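Tube-forming protein in Mycobacterial Envelpe, TiME (Mycolicibacterium smegmatis, PDB 7CU9) probably forms an envelope-spanning tube that may serve protein secretion across the mycobacterial outer envelope. Local coordinates at residues R1-P5 / R158-L162; V12-G16 / I26-S30; A50-L54 / L163-V167; F152-R156 / V177-G182. One frame throughout, in Å; residues are numbered along the deposited sequence.

All four contacts lie on or beside one large antiparallel sheet of the PknH-like extracellular domain. Contacts 1 and 3 share strand 161-169: contact 1 uses its start, contact 3 its middle, with centres about 18 Å apart. Contact 4 joins the neighbouring strand 150-158 to helix 174-185, and its centre is about 9 Å from that of contact 3. Contact 2 lies at outermost strand 28-32, yet Met13 touches Leu180 of contact 4. Along the chain, contact 2 is nested inside the loop closed by contact 1, and contact 3 opens after contact 2 has closed. The N-terminal part and the loop 50-54 are thus fixed to strands and a helix that come much later in the sequence.

Contact 1 of 4, residues R1-P5 / R158-L162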
loop_
_atom_site.group_PDB
_atom_site.type_symbol
_atom_site.label_atom_id
_atom_site.label_comp_id
_atom_site.label_asym_id
_atom_site.label_seq_id
_atom_site.Cartn_x
_atom_site.Cartn_y
_atom_site.Cartn_z
ATOM N N ARG B 1 22.772 -17.093 -16.742
ATOM C CA ARG B 1 23.227 -18.409 -16.211
ATOM C C ARG B 1 22.079 -19.037 -15.429
ATOM O O ARG B 1 21.386 -18.331 -14.703
ATOM C CB ARG B 1 24.456 -18.229 -15.314
ATOM C CG ARG B 1 25.049 -19.525 -14.781
ATOM C CD ARG B 1 26.112 -19.308 -13.715
ATOM N NE ARG B 1 26.370 -20.520 -12.942
ATOM C CZ ARG B 1 27.165 -20.594 -11.875
ATOM N NH1 ARG B 1 27.810 -19.523 -11.439
ATOM N NH2 ARG B 1 27.320 -21.750 -11.250
ATOM N N PRO B 2 21.827 -20.360 -15.559
ATOM C CA PRO B 2 20.857 -21.040 -14.705
ATOM C C PRO B 2 21.220 -20.963 -13.218
ATOM O O PRO B 2 22.391 -20.835 -12.875
ATOM C CB PRO B 2 20.896 -22.507 -15.148
ATOM C CG PRO B 2 21.477 -22.459 -16.541
ATOM C CD PRO B 2 22.410 -21.267 -16.557
ATOM N N SER B 3 20.194 -21.043 -12.376
ATOM C CA SER B 3 20.308 -21.060 -10.899
ATOM C C SER B 3 20.608 -22.475 -10.415
ATOM O O SER B 3 19.977 -23.423 -10.900
ATOM C CB SER B 3 19.043 -20.578 -10.252
ATOM O OG SER B 3 18.812 -19.217 -10.561
ATOM N N ASP B 4 21.470 -22.588 -9.411
ATOM C CA ASP B 4 21.616 -23.841 -8.633
ATOM C C ASP B 4 20.347 -24.027 -7.806
ATOM O O ASP B 4 19.682 -23.060 -7.444
ATOM C CB ASP B 4 22.854 -23.808 -7.741
ATOM C CG ASP B 4 24.177 -23.810 -8.490
ATOM O OD1 ASP B 4 24.204 -24.250 -9.656
ATOM O OD2 ASP B 4 25.174 -23.381 -7.881
ATOM N N PRO B 5 19.969 -25.278 -7.473
ATOM C CA PRO B 5 18.765 -25.520 -6.676
ATOM C C PRO B 5 18.768 -24.801 -5.318
ATOM O O PRO B 5 17.706 -24.465 -4.804
ATOM C CB PRO B 5 18.730 -27.042 -6.456
ATOM C CG PRO B 5 19.976 -27.607 -7.118
ATOM C CD PRO B 5 20.648 -26.506 -7.901
ATOM N N ARG B 158 12.675 -17.260 -15.566
ATOM C CA ARG B 158 14.046 -16.704 -15.650
ATOM C C ARG B 158 15.002 -17.891 -15.707
ATOM O O ARG B 158 15.127 -18.576 -14.693
ATOM C CB ARG B 158 14.323 -15.775 -14.464
ATOM C CG ARG B 158 13.382 -14.582 -14.364
ATOM C CD ARG B 158 13.623 -13.598 -15.492
ATOM N NE ARG B 158 12.838 -12.374 -15.354
ATOM C CZ ARG B 158 11.643 -12.155 -15.898
ATOM N NH1 ARG B 158 11.039 -13.072 -16.635
ATOM N NH2 ARG B 158 11.052 -10.989 -15.696
ATOM N N GLU B 159 15.612 -18.137 -16.870
ATOM C CA GLU B 159 16.478 -19.322 -17.096
ATOM C C GLU B 159 15.686 -20.570 -16.682
ATOM O O GLU B 159 14.645 -20.851 -17.298
ATOM C CB GLU B 159 17.802 -19.154 -16.343
ATOM C CG GLU B 159 18.707 -18.072 -16.913
ATOM C CD GLU B 159 19.622 -18.535 -18.037
ATOM O OE1 GLU B 159 19.341 -19.592 -18.629
ATOM O OE2 GLU B 159 20.615 -17.827 -18.320
ATOM N N ASN B 160 16.149 -21.284 -15.654
ATOM C CA ASN B 160 15.549 -22.556 -15.185
ATOM C C ASN B 160 14.671 -22.331 -13.951
ATOM O O ASN B 160 14.362 -23.314 -13.263
ATOM C CB ASN B 160 16.643 -23.575 -14.872
ATOM C CG ASN B 160 17.557 -23.115 -13.756
ATOM O OD1 ASN B 160 17.809 -21.916 -13.598
ATOM N ND2 ASN B 160 18.080 -24.056 -12.993
ATOM N N VAL B 161 14.254 -21.093 -13.691
ATOM C CA VAL B 161 13.444 -20.763 -12.488
ATOM C C VAL B 161 12.066 -20.276 -12.930
ATOM O O VAL B 161 11.983 -19.455 -13.858
ATOM C CB VAL B 161 14.161 -19.725 -11.610
ATOM C CG1 VAL B 161 13.284 -19.276 -10.448
ATOM C CG2 VAL B 161 15.500 -20.254 -11.110
ATOM N N LEU B 162 11.026 -20.765 -12.266
ATOM C CA LEU B 162 9.686 -20.139 -12.317
ATOM C C LEU B 162 9.429 -19.517 -10.950
ATOM O O LEU B 162 9.480 -20.240 -9.927
ATOM C CB LEU B 162 8.610 -21.166 -12.673
ATOM C CG LEU B 162 7.218 -20.574 -12.894
ATOM C CD1 LEU B 162 7.195 -19.676 -14.120
ATOM C CD2 LEU B 162 6.162 -21.656 -13.006
#
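Asn160 lays its side-chain amide against Pro2 and Ser3. Its OD1 is 3.5 Å from Pro2 CB. The same Asn160 OD1 accepts a hydrogen bond from Ser3 N at 2.8 Å, the donor being somewhat tilted from the carbonyl plane. Asn160 ND2 gives a nearly straight bond to Ser3 O (2.9 Å, 176° at the hydrogen). That bond lies in the amide plane and uses a lone pair of the carbonyl. One amide therefore holds both the N and the O of Ser3, which fixes its rotation. Phe89 O is a further acceptor for Asn160 ND2. The CG of Asn160 stands between backbone N and carbonyl carbon (chi1 62°), and this turns the amide toward residues 1-5. Glu159 is bent at chi2 (-87°). Its OE2 forms a salt bridge with Arg1 N, the first nitrogen of the chain, at 2.8 Å. Arg1 N comes from above the carboxylate plane and also bonds Glu192. One residue further on, Val161 CG2 packs on Ser3 OG at 3.5 Å, while that hydroxyl bonds Leu188 O. A magnesium ion lies about 4 Å from the nearest atom of the Glu159 side chain. Glu159 and Asn160 are the corner residues of a type II' turn, so the N-terminal segment docks on the tip of a beta hairpin with a two-residue loop, which joins strands 150-158 and 161-169.

Contact 2 of 4, residues V12-G16 / I26-S30; sequences VMPKG and IRWES
Lys15 NZ is gripped by two partners on the side of residues 26-30. It donates to Arg27 O at 2.9 Å, meeting that oxygen from well above the carbonyl plane. It also donates to water 2, which lies 3.2 Å from Lys15 NZ. The same water accepts from Glu29 N at 3.1 Å, so it bridges the ammonium and the strand. The Lys15 chain is extended beyond CG and runs along the backbone of Ile26 and Arg27. Its CD and CE pass alongside Arg27 O, and its CB rests on Ile26 CG2 at 3.9 Å. The CG stands between the backbone N and the carbonyl carbon (chi1 58°), which sends the chain over residues 26 and 27. Arg27 and Trp28 both face Gln72 of strand 63-72, which makes a classic beta bulge where strand 28-32, an outermost strand of the sheet, begins. On the other side Pro14 is the N-cap of helix 15-22. Glu29 OE1 accepts from Lys15 N, in the first turn of that helix, at 3.0 Å with 158° at the hydrogen. The donor comes from above the carboxylate plane. A negative group here is probably favoured by the helix N-terminus. Lys15 NZ and Glu29 OE1 are 5.6 Å apart, so the two opposite charges are near but not in contact. The second oxygen, Glu29 OE2, is 2.9 Å from water 1. That water is also in hydrogen-bonding reach of Met13 O. Met13 N bonds the side chain of Gln84 in strand 77-89.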
loop_
_atom_site.group_PDB
_atom_site.type_symbol
_atom_site.label_atom_id
_atom_site.label_comp_id
_atom_site.label_asym_id
_atom_site.label_seq_id
_atom_site.Cartn_x
_atom_site.Cartn_y
_atom_site.Cartn_z
ATOM N N VAL B 12 13.130 -16.462 -1.241
ATOM C CA VAL B 12 11.816 -16.128 -0.614
ATOM C C VAL B 12 12.056 -15.035 0.426
ATOM O O VAL B 12 12.783 -15.297 1.403
ATOM C CB VAL B 12 11.150 -17.372 -0.000
ATOM C CG1 VAL B 12 9.828 -17.027 0.670
ATOM C CG2 VAL B 12 10.961 -18.473 -1.026
ATOM N N MET B 13 11.485 -13.848 0.210
ATOM C CA MET B 13 11.684 -12.677 1.098
ATOM C C MET B 13 10.962 -12.933 2.417
ATOM O O MET B 13 9.794 -13.322 2.429
ATOM C CB MET B 13 11.154 -11.392 0.455
ATOM C CG MET B 13 11.880 -10.994 -0.819
ATOM S SD MET B 13 13.658 -10.721 -0.574
ATOM C CE MET B 13 14.328 -12.272 -1.168
ATOM N N PRO B 14 11.644 -12.744 3.569
ATOM C CA PRO B 14 11.006 -12.906 4.872
ATOM C C PRO B 14 10.060 -11.737 5.181
ATOM O O PRO B 14 10.106 -10.741 4.480
ATOM C CB PRO B 14 12.204 -12.951 5.830
ATOM C CG PRO B 14 13.232 -12.081 5.160
ATOM C CD PRO B 14 13.057 -12.350 3.678
ATOM N N LYS B 15 9.227 -11.889 6.214
ATOM C CA LYS B 15 8.146 -10.918 6.542
ATOM C C LYS B 15 8.722 -9.502 6.707
ATOM O O LYS B 15 8.050 -8.553 6.272
ATOM C CB LYS B 15 7.349 -11.372 7.767
ATOM C CG LYS B 15 8.135 -11.596 9.049
ATOM C CD LYS B 15 7.233 -11.998 10.193
ATOM C CE LYS B 15 7.972 -12.219 11.495
ATOM N NZ LYS B 15 7.106 -12.897 12.488
ATOM N N GLY B 16 9.913 -9.349 7.297
ATOM C CA GLY B 16 10.566 -8.034 7.463
ATOM C C GLY B 16 10.777 -7.335 6.129
ATOM O O GLY B 16 10.468 -6.138 6.014
ATOM N N ILE B 26 3.894 -6.342 8.595
ATOM C CA ILE B 26 3.704 -7.772 8.222
ATOM C C ILE B 26 4.322 -8.600 9.349
ATOM O O ILE B 26 5.549 -8.793 9.325
ATOM C CB ILE B 26 4.349 -8.078 6.853
ATOM C CG1 ILE B 26 3.844 -7.156 5.740
ATOM C CG2 ILE B 26 4.167 -9.542 6.488
ATOM C CD1 ILE B 26 2.418 -7.413 5.302
ATOM N N ARG B 27 3.511 -9.013 10.325
ATOM C CA ARG B 27 4.006 -9.599 11.597
ATOM C C ARG B 27 3.872 -11.124 11.580
ATOM O O ARG B 27 4.419 -11.755 12.500
ATOM C CB ARG B 27 3.258 -8.986 12.783
ATOM C CG ARG B 27 3.487 -7.490 12.937
ATOM C CD ARG B 27 2.932 -6.948 14.242
ATOM N NE ARG B 27 2.460 -5.578 14.082
ATOM C CZ ARG B 27 3.219 -4.486 14.159
ATOM N NH1 ARG B 27 4.516 -4.579 14.407
ATOM N NH2 ARG B 27 2.670 -3.294 13.989
ATOM N N TRP B 28 3.193 -11.697 10.582
ATOM C CA TRP B 28 2.914 -13.155 10.510
ATOM C C TRP B 28 3.440 -13.722 9.193
ATOM O O TRP B 28 3.245 -13.074 8.148
ATOM C CB TRP B 28 1.418 -13.440 10.671
ATOM C CG TRP B 28 1.094 -14.903 10.709
ATOM C CD1 TRP B 28 1.040 -15.705 11.812
ATOM C CD2 TRP B 28 0.798 -15.752 9.585
ATOM N NE1 TRP B 28 0.718 -16.986 11.456
ATOM C CE2 TRP B 28 0.561 -17.046 10.096
ATOM C CE3 TRP B 28 0.696 -15.542 8.204
ATOM C CZ2 TRP B 28 0.238 -18.123 9.271
ATOM C CZ3 TRP B 28 0.373 -16.607 7.392
ATOM C CH2 TRP B 28 0.151 -17.880 7.920
ATOM N N GLU B 29 4.066 -14.899 9.240
ATOM C CA GLU B 29 4.394 -15.646 8.001
ATOM C C GLU B 29 4.450 -17.146 8.279
ATOM O O GLU B 29 4.698 -17.556 9.433
ATOM C CB GLU B 29 5.668 -15.097 7.360
ATOM C CG GLU B 29 6.964 -15.714 7.833
ATOM C CD GLU B 29 8.129 -15.276 6.957
ATOM O OE1 GLU B 29 9.007 -14.567 7.469
ATOM O OE2 GLU B 29 8.135 -15.627 5.747
ATOM N N SER B 30 4.208 -17.918 7.225
ATOM C CA SER B 30 4.276 -19.395 7.201
ATOM C C SER B 30 5.025 -19.813 5.937
ATOM O O SER B 30 4.540 -19.500 4.839
ATOM C CB SER B 30 2.902 -19.996 7.253
ATOM O OG SER B 30 2.978 -21.412 7.228
HETATM O O HOH W 1 7.278 -13.775 3.731
HETATM O O HOH W 2 5.323 -15.472 12.007
#

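Contact 3 of 4, residues A50-L54 / L163-V167; sequences ADIGL and LQAKV
The loop between helices 47-50 and 55-58 packs here on strand 161-169, in the middle of the antiparallel sheet and close to the centre of the chain. Gln164, Ile52 and Lys166 carry most of the contact. Gln164 and Lys166 point to the loop, while Ala165 points away, to helix 174-185. Gln164 OE1 takes a nearly straight bond from Gly53 N (2.9 Å, 171° at the hydrogen). Water 4 donates to the same Gln164 OE1 at 2.8 Å and accepts from Leu54 N. On the other arm, Gln164 NE2 donates to Thr155 OG1 and to water 3, which in turn donates to Asp51 O. The amide is thus held at both ends. Ile52 slides past Gln164 in the opposite direction, and Ile52 CB is 3.7 Å from Gln164 CB. Ile52 CD1 reaches over the strand to 4.0 Å from Lys166 CB. Lys166 bends at chi3 (80°) and crosses Asp51 at about a right angle. Asp51 OD2 pairs with Lys83, and Asp51 OD1 has two donors from opposite faces of its plane: Lys166 NZ at 2.9 Å in a salt bridge, and Ile52 N at 2.8 Å.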
loop_
_atom_site.group_PDB
_atom_site.type_symbol
_atom_site.label_atom_id
_atom_site.label_comp_id
_atom_site.label_asym_id
_atom_site.label_seq_id
_atom_site.Cartn_x
_atom_site.Cartn_y
_atom_site.Cartn_z
ATOM N N ALA B 50 -6.081 -18.608 -9.713
ATOM C CA ALA B 50 -6.780 -18.479 -8.412
ATOM C C ALA B 50 -5.779 -18.410 -7.249
ATOM O O ALA B 50 -6.109 -17.830 -6.205
ATOM C CB ALA B 50 -7.765 -19.613 -8.247
ATOM N N ASP B 51 -4.587 -18.977 -7.418
ATOM C CA ASP B 51 -3.492 -18.851 -6.425
ATOM C C ASP B 51 -2.185 -19.215 -7.123
ATOM O O ASP B 51 -2.218 -19.585 -8.304
ATOM C CB ASP B 51 -3.744 -19.732 -5.196
ATOM C CG ASP B 51 -3.050 -19.274 -3.922
ATOM O OD1 ASP B 51 -2.217 -18.345 -3.987
ATOM O OD2 ASP B 51 -3.380 -19.835 -2.863
ATOM N N ILE B 52 -1.082 -19.087 -6.399
ATOM C CA ILE B 52 0.293 -19.396 -6.883
ATOM C C ILE B 52 0.868 -20.564 -6.074
ATOM O O ILE B 52 0.280 -20.954 -5.047
ATOM C CB ILE B 52 1.177 -18.136 -6.807
ATOM C CG1 ILE B 52 1.341 -17.623 -5.372
ATOM C CG2 ILE B 52 0.618 -17.051 -7.720
ATOM C CD1 ILE B 52 2.438 -16.605 -5.224
ATOM N N GLY B 53 1.987 -21.116 -6.544
ATOM C CA GLY B 53 2.664 -22.264 -5.909
ATOM C C GLY B 53 1.867 -23.551 -6.032
ATOM O O GLY B 53 1.930 -24.363 -5.092
ATOM N N LEU B 54 1.174 -23.762 -7.153
ATOM C CA LEU B 54 0.236 -24.907 -7.319
ATOM C C LEU B 54 0.975 -26.165 -7.762
ATOM O O LEU B 54 1.878 -26.118 -8.592
ATOM C CB LEU B 54 -0.842 -24.546 -8.338
ATOM C CG LEU B 54 -1.659 -23.305 -8.004
ATOM C CD1 LEU B 54 -2.629 -23.009 -9.134
ATOM C CD2 LEU B 54 -2.388 -23.458 -6.675
ATOM N N LEU B 163 9.185 -18.212 -10.921
ATOM C CA LEU B 163 8.807 -17.552 -9.653
ATOM C C LEU B 163 7.426 -16.922 -9.803
ATOM O O LEU B 163 7.023 -16.526 -10.918
ATOM C CB LEU B 163 9.894 -16.569 -9.220
ATOM C CG LEU B 163 10.056 -15.310 -10.059
ATOM C CD1 LEU B 163 9.127 -14.208 -9.575
ATOM C CD2 LEU B 163 11.498 -14.813 -10.030
ATOM N N GLN B 164 6.706 -16.884 -8.695
ATOM C CA GLN B 164 5.372 -16.260 -8.632
ATOM C C GLN B 164 5.322 -15.417 -7.368
ATOM O O GLN B 164 5.897 -15.819 -6.345
ATOM C CB GLN B 164 4.275 -17.319 -8.642
ATOM C CG GLN B 164 4.229 -18.137 -9.922
ATOM C CD GLN B 164 3.013 -19.028 -9.909
ATOM O OE1 GLN B 164 2.903 -19.928 -9.080
ATOM N NE2 GLN B 164 2.071 -18.755 -10.798
ATOM N N ALA B 165 4.649 -14.280 -7.453
ATOM C CA ALA B 165 4.369 -13.432 -6.281
ATOM C C ALA B 165 2.955 -12.886 -6.405
ATOM O O ALA B 165 2.467 -12.694 -7.530
ATOM C CB ALA B 165 5.391 -12.338 -6.167
ATOM N N LYS B 166 2.330 -12.672 -5.256
ATOM C CA LYS B 166 0.936 -12.202 -5.141
ATOM C C LYS B 166 0.895 -11.207 -3.986
ATOM O O LYS B 166 1.383 -11.551 -2.899
ATOM C CB LYS B 166 0.019 -13.405 -4.911
ATOM C CG LYS B 166 -1.442 -13.090 -4.637
ATOM C CD LYS B 166 -2.243 -14.325 -4.300
ATOM C CE LYS B 166 -2.063 -14.764 -2.861
ATOM N NZ LYS B 166 -2.884 -15.952 -2.538
ATOM N N VAL B 167 0.364 -10.014 -4.235
ATOM C CA VAL B 167 0.129 -8.988 -3.181
ATOM C C VAL B 167 -1.364 -8.677 -3.170
ATOM O O VAL B 167 -1.877 -8.231 -4.208
ATOM C CB VAL B 167 0.984 -7.731 -3.402
ATOM C CG1 VAL B 167 0.602 -6.635 -2.421
ATOM C CG2 VAL B 167 2.472 -8.047 -3.303
HETATM O O HOH W 3 -0.576 -20.082 -10.511
HETATM O O HOH W 4 1.203 -22.054 -9.554
#

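Contact 4 of 4, residues F152-R156 / V177-G182; sequences FNTTR and VNVLAG
The guanidinium of Arg156 lies flat on the helix, with Ala181 CB against one face. The methyl sits over the centre of the group, and Ala181 CB is 3.4 Å from Arg156 CZ. At the edge, in plane, Arg156 NE donates to Thr154 OG1 (3.0 Å, 169° at the hydrogen). This bond within the strand fixes the turn of the plane. Thr154 OG1 has a further, stronger partner in Asp139. Arg156 NH1 donates at 2.9 Å to water 6, also in the plane, which passes the bond on to Asn178 O. Water 5 accepts from the same NH1 and makes a weak bond to Ala181 O. Arg156 NH2 comes near Asn178 OD1, but the angle is too poor for a hydrogen bond and the asparagine has a second conformer. The Arg156 chain is extended from CG to NE, and that length carries the charged group across the helix surface. Two residues earlier in the strand, Thr154 CG2 touches Ala181 CB at 3.6 Å. Val177 CG1 meets Phe152 CB at 4.0 Å, and Val177 CG2 is 3.5 Å from Phe152 O. Strand 152-156 and helix 177-182 run in similar directions, with axes 8.8 Å apart and crossing at -29°. Strand 150-158 lies between strands 161-169 and 137-144, and Val177 also reaches Ala165 and Val167 of the former, so helix 174-185 packs across strands 150-158 and 161-169 on one face of the sheet.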
loop_
_atom_site.group_PDB
_atom_site.type_symbol
_atom_site.label_atom_id
_atom_site.label_comp_id
_atom_site.label_asym_id
_atom_site.label_seq_id
_atom_site.Cartn_x
_atom_site.Cartn_y
_atom_site.Cartn_z
ATOM N N PHE B 152 -2.845 -8.699 -6.882
ATOM C CA PHE B 152 -1.982 -8.512 -8.070
ATOM C C PHE B 152 -0.960 -9.647 -8.096
ATOM O O PHE B 152 -0.244 -9.862 -7.103
ATOM C CB PHE B 152 -1.324 -7.135 -8.050
ATOM C CG PHE B 152 -2.251 -6.033 -8.489
ATOM C CD1 PHE B 152 -3.290 -5.617 -7.672
ATOM C CD2 PHE B 152 -2.107 -5.440 -9.730
ATOM C CE1 PHE B 152 -4.157 -4.614 -8.084
ATOM C CE2 PHE B 152 -2.972 -4.437 -10.141
ATOM C CZ PHE B 152 -3.997 -4.031 -9.318
ATOM N N ASN B 153 -0.932 -10.368 -9.210
ATOM C CA ASN B 153 -0.111 -11.591 -9.381
ATOM C C ASN B 153 0.899 -11.349 -10.496
ATOM O O ASN B 153 0.535 -10.717 -11.500
ATOM C CB ASN B 153 -0.970 -12.799 -9.740
ATOM C CG ASN B 153 -1.970 -13.168 -8.667
ATOM O OD1 ASN B 153 -1.770 -14.135 -7.941
ATOM N ND2 ASN B 153 -3.053 -12.414 -8.571
ATOM N N THR B 154 2.113 -11.866 -10.332
ATOM C CA THR B 154 3.123 -11.900 -11.416
ATOM C C THR B 154 3.773 -13.284 -11.426
ATOM O O THR B 154 4.080 -13.822 -10.341
ATOM C CB THR B 154 4.122 -10.745 -11.307
ATOM O OG1 THR B 154 4.853 -10.724 -12.536
ATOM C CG2 THR B 154 5.066 -10.864 -10.133
ATOM N N THR B 155 3.910 -13.846 -12.621
ATOM C CA THR B 155 4.591 -15.134 -12.878
ATOM C C THR B 155 5.746 -14.846 -13.825
ATOM O O THR B 155 5.503 -14.254 -14.892
ATOM C CB THR B 155 3.625 -16.161 -13.470
ATOM O OG1 THR B 155 2.629 -16.396 -12.478
ATOM C CG2 THR B 155 4.310 -17.450 -13.869
ATOM N N ARG B 156 6.957 -15.234 -13.451
ATOM C CA ARG B 156 8.148 -14.875 -14.246
ATOM C C ARG B 156 9.026 -16.098 -14.417
ATOM O O ARG B 156 9.336 -16.767 -13.425
ATOM C CB ARG B 156 8.879 -13.716 -13.585
ATOM C CG ARG B 156 7.964 -12.518 -13.424
ATOM C CD ARG B 156 8.714 -11.353 -12.877
ATOM N NE ARG B 156 7.790 -10.265 -12.643
ATOM C CZ ARG B 156 8.176 -9.046 -12.326
ATOM N NH1 ARG B 156 9.466 -8.786 -12.185
ATOM N NH2 ARG B 156 7.273 -8.102 -12.130
ATOM N N VAL B 177 4.048 -5.839 -5.889
ATOM C CA VAL B 177 4.322 -7.218 -6.389
ATOM C C VAL B 177 5.482 -7.149 -7.391
ATOM O O VAL B 177 6.289 -8.106 -7.446
ATOM C CB VAL B 177 3.063 -7.917 -6.937
ATOM C CG1 VAL B 177 2.691 -7.482 -8.345
ATOM C CG2 VAL B 177 3.223 -9.429 -6.869
ATOM N N ASN B 178 5.619 -6.042 -8.118
ATOM C CA ASN B 178 6.740 -5.853 -9.079
ATOM C C ASN B 178 8.049 -5.660 -8.307
ATOM O O ASN B 178 9.060 -6.265 -8.701
ATOM C CB ASN B 178 6.466 -4.705 -10.049
ATOM C CG ASN B 178 5.383 -5.055 -11.044
ATOM O OD1 ASN B 178 5.045 -6.226 -11.210
ATOM N ND2 ASN B 178 4.822 -4.048 -11.691
ATOM N N VAL B 179 8.043 -4.862 -7.237
ATOM C CA VAL B 179 9.264 -4.682 -6.398
ATOM C C VAL B 179 9.648 -6.050 -5.816
ATOM O O VAL B 179 10.837 -6.410 -5.859
ATOM C CB VAL B 179 9.060 -3.635 -5.288
ATOM C CG1 VAL B 179 10.212 -3.650 -4.299
ATOM C CG2 VAL B 179 8.872 -2.239 -5.861
ATOM N N LEU B 180 8.667 -6.789 -5.303
ATOM C CA LEU B 180 8.885 -8.103 -4.644
ATOM C C LEU B 180 9.475 -9.093 -5.655
ATOM O O LEU B 180 10.483 -9.731 -5.327
ATOM C CB LEU B 180 7.558 -8.604 -4.074
ATOM C CG LEU B 180 7.581 -9.998 -3.449
ATOM C CD1 LEU B 180 8.673 -10.120 -2.389
ATOM C CD2 LEU B 180 6.221 -10.341 -2.870
ATOM N N ALA B 181 8.866 -9.236 -6.831
ATOM C CA ALA B 181 9.369 -10.151 -7.882
ATOM C C ALA B 181 10.804 -9.760 -8.256
ATOM O O ALA B 181 11.624 -10.668 -8.472
ATOM C CB ALA B 181 8.455 -10.160 -9.079
ATOM N N GLY B 182 11.098 -8.460 -8.334
ATOM C CA GLY B 182 12.465 -7.963 -8.583
ATOM C C GLY B 182 13.428 -8.428 -7.502
ATOM O O GLY B 182 14.521 -8.921 -7.833
HETATM O O HOH W 5 11.497 -10.680 -11.427
HETATM O O HOH W 6 10.504 -6.240 -11.167
#